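Local coordinates for protein branched-chain phosphotransacylase (Enterococcus faecalis, PDB 1YCO) that probably acts as an acyltransferase of the phosphate acetyltransferase and butyryltransferase family, moving branched-chain acyl groups between coenzyme A and phosphate, at residues A[49-54]-A[58-63]; A[191-196]-A[201-206]. One frame throughout, in Å; residues are numbered along the deposited sequence.

Contact 1 of 2, residues A[49-54]-A[58-63]; sequences VHCSDE and AQEAVS
Glu-60, Glu-54 and Cys-51 bury most of the surface where the end of strand 47-50 and the turn after it meet residues 58-63 of helix 54-66. The side chain of Glu-60 reaches out from the helix toward the turn; its CG lies anti to the carbonyl carbon (chi1 -68°) and the chain runs extended beyond it, which brings the carboxylate end beside Cys-51. The approach of OE1 of Glu-60 to SG of Cys-51 is too close in the model for its details to be relied on. Glu-54 contributes through its backbone: its O accepts the N-H of Ala-58 at 2.8 Å in a nearly straight bond (176°), an i to i+4 bond in the first turn of the helix, and CB of Ala-58 rests 3.6 Å from that same O of Glu-54. Just ahead, Asp-53 is the N-cap, its OD2 bonded to the backbone N of Ala-55. Phe-34 of strand 29-35 packs against both Cys-51 and Glu-60, and Ala-58 touches Glu-86 of helix 80-87. The contact thus braces the beta-alpha step from outermost strand 47-50 into helix 54-66, the first half of a beta-alpha-beta crossover to parallel strand 72-75.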
# COMPACT_ATOMS: atom_id res chain seq x y z
N VAL A 49 8.08 -38.99 -1.01
CA VAL A 49 9.48 -39.32 -1.29
C VAL A 49 10.38 -38.73 -0.19
O VAL A 49 10.56 -37.51 -0.12
CB VAL A 49 9.96 -38.77 -2.66
CG1 VAL A 49 11.40 -39.18 -2.90
CG2 VAL A 49 9.08 -39.29 -3.78
N HIS A 50 10.95 -39.59 0.65
CA HIS A 50 11.82 -39.14 1.73
C HIS A 50 13.17 -38.63 1.21
O HIS A 50 13.63 -39.05 0.15
CB HIS A 50 12.08 -40.27 2.73
CG HIS A 50 12.78 -39.83 3.97
ND1 HIS A 50 13.85 -40.52 4.50
CD2 HIS A 50 12.56 -38.78 4.80
CE1 HIS A 50 14.25 -39.92 5.61
NE2 HIS A 50 13.48 -38.86 5.81
N CYS A 51 13.79 -37.74 1.98
CA CYS A 51 15.09 -37.15 1.63
C CYS A 51 15.97 -36.98 2.87
O CYS A 51 15.47 -36.83 3.98
CB CYS A 51 14.87 -35.79 0.95
SG CYS A 51 13.76 -35.81 -0.49
N SER A 52 17.29 -36.99 2.67
CA SER A 52 18.27 -36.86 3.76
C SER A 52 18.18 -35.55 4.55
O SER A 52 18.16 -35.56 5.79
CB SER A 52 19.70 -36.98 3.22
OG SER A 52 19.90 -38.21 2.58
N ASP A 53 18.17 -34.44 3.82
CA ASP A 53 18.11 -33.11 4.41
C ASP A 53 17.36 -32.13 3.49
O ASP A 53 16.93 -32.50 2.40
CB ASP A 53 19.52 -32.57 4.69
CG ASP A 53 19.51 -31.15 5.24
OD1 ASP A 53 18.95 -30.94 6.34
OD2 ASP A 53 20.06 -30.24 4.58
N GLU A 54 17.22 -30.90 3.95
CA GLU A 54 16.53 -29.86 3.21
C GLU A 54 17.19 -29.60 1.85
O GLU A 54 16.50 -29.50 0.83
CB GLU A 54 16.49 -28.57 4.03
CG GLU A 54 15.73 -28.71 5.35
CD GLU A 54 14.28 -29.12 5.15
OE1 GLU A 54 13.61 -29.48 6.15
OE2 GLU A 54 13.81 -29.10 3.99
N ALA A 58 15.03 -29.86 -1.58
CA ALA A 58 14.98 -28.80 -2.58
C ALA A 58 15.57 -29.27 -3.90
O ALA A 58 14.95 -29.10 -4.95
CB ALA A 58 15.75 -27.58 -2.07
N GLN A 59 16.76 -29.86 -3.85
CA GLN A 59 17.39 -30.30 -5.09
C GLN A 59 16.52 -31.28 -5.86
O GLN A 59 16.43 -31.20 -7.08
CB GLN A 59 18.75 -30.94 -4.79
CG GLN A 59 19.60 -31.18 -6.04
CD GLN A 59 19.30 -32.51 -6.72
OE1 GLN A 59 19.61 -32.71 -7.90
NE2 GLN A 59 18.71 -33.44 -5.97
N GLU A 60 15.89 -32.20 -5.14
CA GLU A 60 15.04 -33.19 -5.77
C GLU A 60 13.71 -32.62 -6.31
O GLU A 60 13.20 -33.08 -7.34
CB GLU A 60 14.80 -34.34 -4.80
CG GLU A 60 16.08 -35.13 -4.54
CD GLU A 60 15.83 -36.46 -3.86
OE1 GLU A 60 15.52 -36.47 -2.65
OE2 GLU A 60 15.93 -37.50 -4.56
N ALA A 61 13.18 -31.62 -5.61
CA ALA A 61 11.94 -30.96 -6.02
C ALA A 61 12.17 -30.17 -7.31
O ALA A 61 11.40 -30.27 -8.27
CB ALA A 61 11.45 -30.02 -4.92
N VAL A 62 13.24 -29.38 -7.31
CA VAL A 62 13.62 -28.54 -8.44
C VAL A 62 14.02 -29.38 -9.64
O VAL A 62 13.84 -28.98 -10.79
CB VAL A 62 14.81 -27.61 -8.08
CG1 VAL A 62 15.22 -26.78 -9.28
CG2 VAL A 62 14.43 -26.72 -6.92
N SER A 63 14.58 -30.56 -9.37
CA SER A 63 15.01 -31.46 -10.44
C SER A 63 13.82 -31.93 -11.27
O SER A 63 13.86 -31.94 -12.50
CB SER A 63 15.73 -32.67 -9.85
OG SER A 63 15.26 -33.87 -10.47

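Contact 2 of 2, residues A[191-196]-A[201-206]. With PO4 (phosphate ion), chain C.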
# COMPACT_ATOMS: atom_id res chain seq x y z
N LEU A 191 -3.34 5.01 -7.82
CA LEU A 191 -4.15 3.81 -7.64
C LEU A 191 -5.63 3.99 -7.99
O LEU A 191 -6.21 3.18 -8.69
CB LEU A 191 -4.02 3.29 -6.19
CG LEU A 191 -4.76 2.01 -5.80
CD1 LEU A 191 -4.07 0.81 -6.43
CD2 LEU A 191 -4.78 1.86 -4.27
N ASP A 192 -6.25 5.06 -7.50
CA ASP A 192 -7.67 5.27 -7.80
C ASP A 192 -7.89 5.52 -9.30
O ASP A 192 -8.80 4.95 -9.90
CB ASP A 192 -8.23 6.42 -6.98
CG ASP A 192 -7.39 7.66 -7.11
OD1 ASP A 192 -6.31 7.55 -7.72
OD2 ASP A 192 -7.79 8.73 -6.59
N LEU A 193 -7.08 6.38 -9.91
CA LEU A 193 -7.23 6.64 -11.34
C LEU A 193 -6.93 5.39 -12.18
O LEU A 193 -7.36 5.27 -13.33
CB LEU A 193 -6.33 7.80 -11.79
CG LEU A 193 -6.80 9.18 -11.27
CD1 LEU A 193 -5.74 10.25 -11.53
CD2 LEU A 193 -8.12 9.55 -11.94
N ALA A 194 -6.22 4.44 -11.58
CA ALA A 194 -5.88 3.22 -12.28
C ALA A 194 -6.96 2.12 -12.18
O ALA A 194 -7.17 1.35 -13.14
CB ALA A 194 -4.56 2.68 -11.77
N THR A 195 -7.65 2.07 -11.05
CA THR A 195 -8.64 1.03 -10.78
C THR A 195 -10.09 1.46 -10.56
O THR A 195 -10.97 0.60 -10.44
CB THR A 195 -8.23 0.25 -9.54
OG1 THR A 195 -8.16 1.16 -8.43
CG2 THR A 195 -6.86 -0.41 -9.72
N SER A 196 -10.35 2.76 -10.50
CA SER A 196 -11.71 3.24 -10.26
C SER A 196 -12.26 4.17 -11.33
O SER A 196 -11.94 5.37 -11.35
CB SER A 196 -11.77 3.95 -8.90
OG SER A 196 -13.06 4.50 -8.67
N ALA A 201 -13.93 9.66 -13.39
CA ALA A 201 -15.02 10.56 -13.73
C ALA A 201 -15.06 11.69 -12.71
O ALA A 201 -15.18 12.86 -13.06
CB ALA A 201 -16.34 9.81 -13.74
N HIS A 202 -14.93 11.32 -11.44
CA HIS A 202 -14.95 12.27 -10.34
C HIS A 202 -13.92 13.37 -10.56
O HIS A 202 -14.17 14.53 -10.26
CB HIS A 202 -14.68 11.54 -9.03
CG HIS A 202 -14.81 12.39 -7.80
ND1 HIS A 202 -14.51 11.93 -6.54
CD2 HIS A 202 -15.22 13.67 -7.65
CE1 HIS A 202 -14.72 12.90 -5.66
NE2 HIS A 202 -15.15 13.96 -6.30
N LYS A 203 -12.74 13.01 -11.06
CA LYS A 203 -11.70 14.02 -11.28
C LYS A 203 -11.63 14.44 -12.74
O LYS A 203 -10.76 15.22 -13.12
CB LYS A 203 -10.34 13.50 -10.83
CG LYS A 203 -10.22 13.27 -9.34
CD LYS A 203 -8.83 12.77 -8.96
CE LYS A 203 -7.73 13.83 -9.19
NZ LYS A 203 -7.40 14.08 -10.64
N ARG A 204 -12.56 13.92 -13.55
CA ARG A 204 -12.61 14.25 -14.98
C ARG A 204 -11.26 14.02 -15.65
O ARG A 204 -10.87 14.79 -16.53
CB ARG A 204 -13.03 15.70 -15.17
CG ARG A 204 -14.40 16.03 -14.63
CD ARG A 204 -14.66 17.51 -14.76
NE ARG A 204 -16.01 17.87 -14.35
CZ ARG A 204 -16.45 19.12 -14.28
NH1 ARG A 204 -15.64 20.13 -14.59
NH2 ARG A 204 -17.70 19.36 -13.90
N TYR A 205 -10.55 12.99 -15.22
CA TYR A 205 -9.24 12.66 -15.78
C TYR A 205 -9.43 12.04 -17.16
O TYR A 205 -10.47 11.45 -17.47
CB TYR A 205 -8.52 11.67 -14.85
CG TYR A 205 -7.23 11.13 -15.43
CD1 TYR A 205 -6.04 11.85 -15.34
CD2 TYR A 205 -7.21 9.93 -16.13
CE1 TYR A 205 -4.87 11.39 -15.94
CE2 TYR A 205 -6.05 9.45 -16.73
CZ TYR A 205 -4.88 10.20 -16.64
OH TYR A 205 -3.74 9.76 -17.28
N SER A 206 -8.41 12.19 -18.00
CA SER A 206 -8.43 11.64 -19.35
C SER A 206 -7.01 11.13 -19.65
O SER A 206 -6.04 11.85 -19.44
CB SER A 206 -8.83 12.72 -20.36
OG SER A 206 -9.04 12.16 -21.66
P PO4 C . -16.00 2.27 -10.01
O1 PO4 C . -15.33 3.45 -10.64
O2 PO4 C . -15.08 1.68 -8.95
O3 PO4 C . -17.30 2.71 -9.35
O4 PO4 C . -16.29 1.23 -11.08
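Leu-193 and Tyr-205 carry this contact, their side chains meeting at a slant between helix 191-195 and the loop that leaves helix 197-202. One methyl of the leucine does most of the touching: CD2 of Leu-193 sits 3.6 Å from CB of Tyr-205 and 3.9 Å from its CG, at the root of the ring rather than at its hydroxyl end. The second branch lies by the ring itself, with CD1 of Leu-193 4.1 Å from CD1 of Tyr-205. With CG anti to the backbone N (chi1 173°), the tyrosine turns CB and the near end of its ring to the two methyls. The end of the Lys-203 chain, NZ, comes within 4.3 Å of CD1 of Leu-193, a loose contact, and this amino group also makes a long, weak ion pair with Glu-158.

Within 191-196, Thr-195 OG1 gives a 2.8 Å hydrogen bond to O of Leu-191 from above the carbonyl plane; the same oxygen also accepts the backbone N-H of Thr-195. Asp-192 packs on Leu-233 of the second subunit. Ser-196 caps helix 197-202 through the N of Ala-199, and its OG also donates to phosphate O1 at 3.2 Å; the ion probably comes from the crystallisation liquor. At Arg-204, with positive phi, a Schellman motif ends helix 197-202, and the chain that follows turns back to lay Tyr-205 against Leu-193 of the preceding helix.

From the N terminus, the chain first closes a short loop at contact 1, where the turn leaving strand 47-50 meets helix 54-66 just past its first turn, with three helical residues between the segments. Much later, contact 2 closes a second short loop, around four helical residues of helix 197-202. The two follow in series, neither enclosing nor crossing the other, and lie on opposite sides of the chain's centre, about 49 Å apart between centres and 33 Å between nearest atoms. Contact 1 ties an edge strand of the five-stranded parallel sheet to its following helix; contact 2 ties the short helix after strand 184-189, an edge strand of the mixed sheet, to the loop beyond helix 197-202.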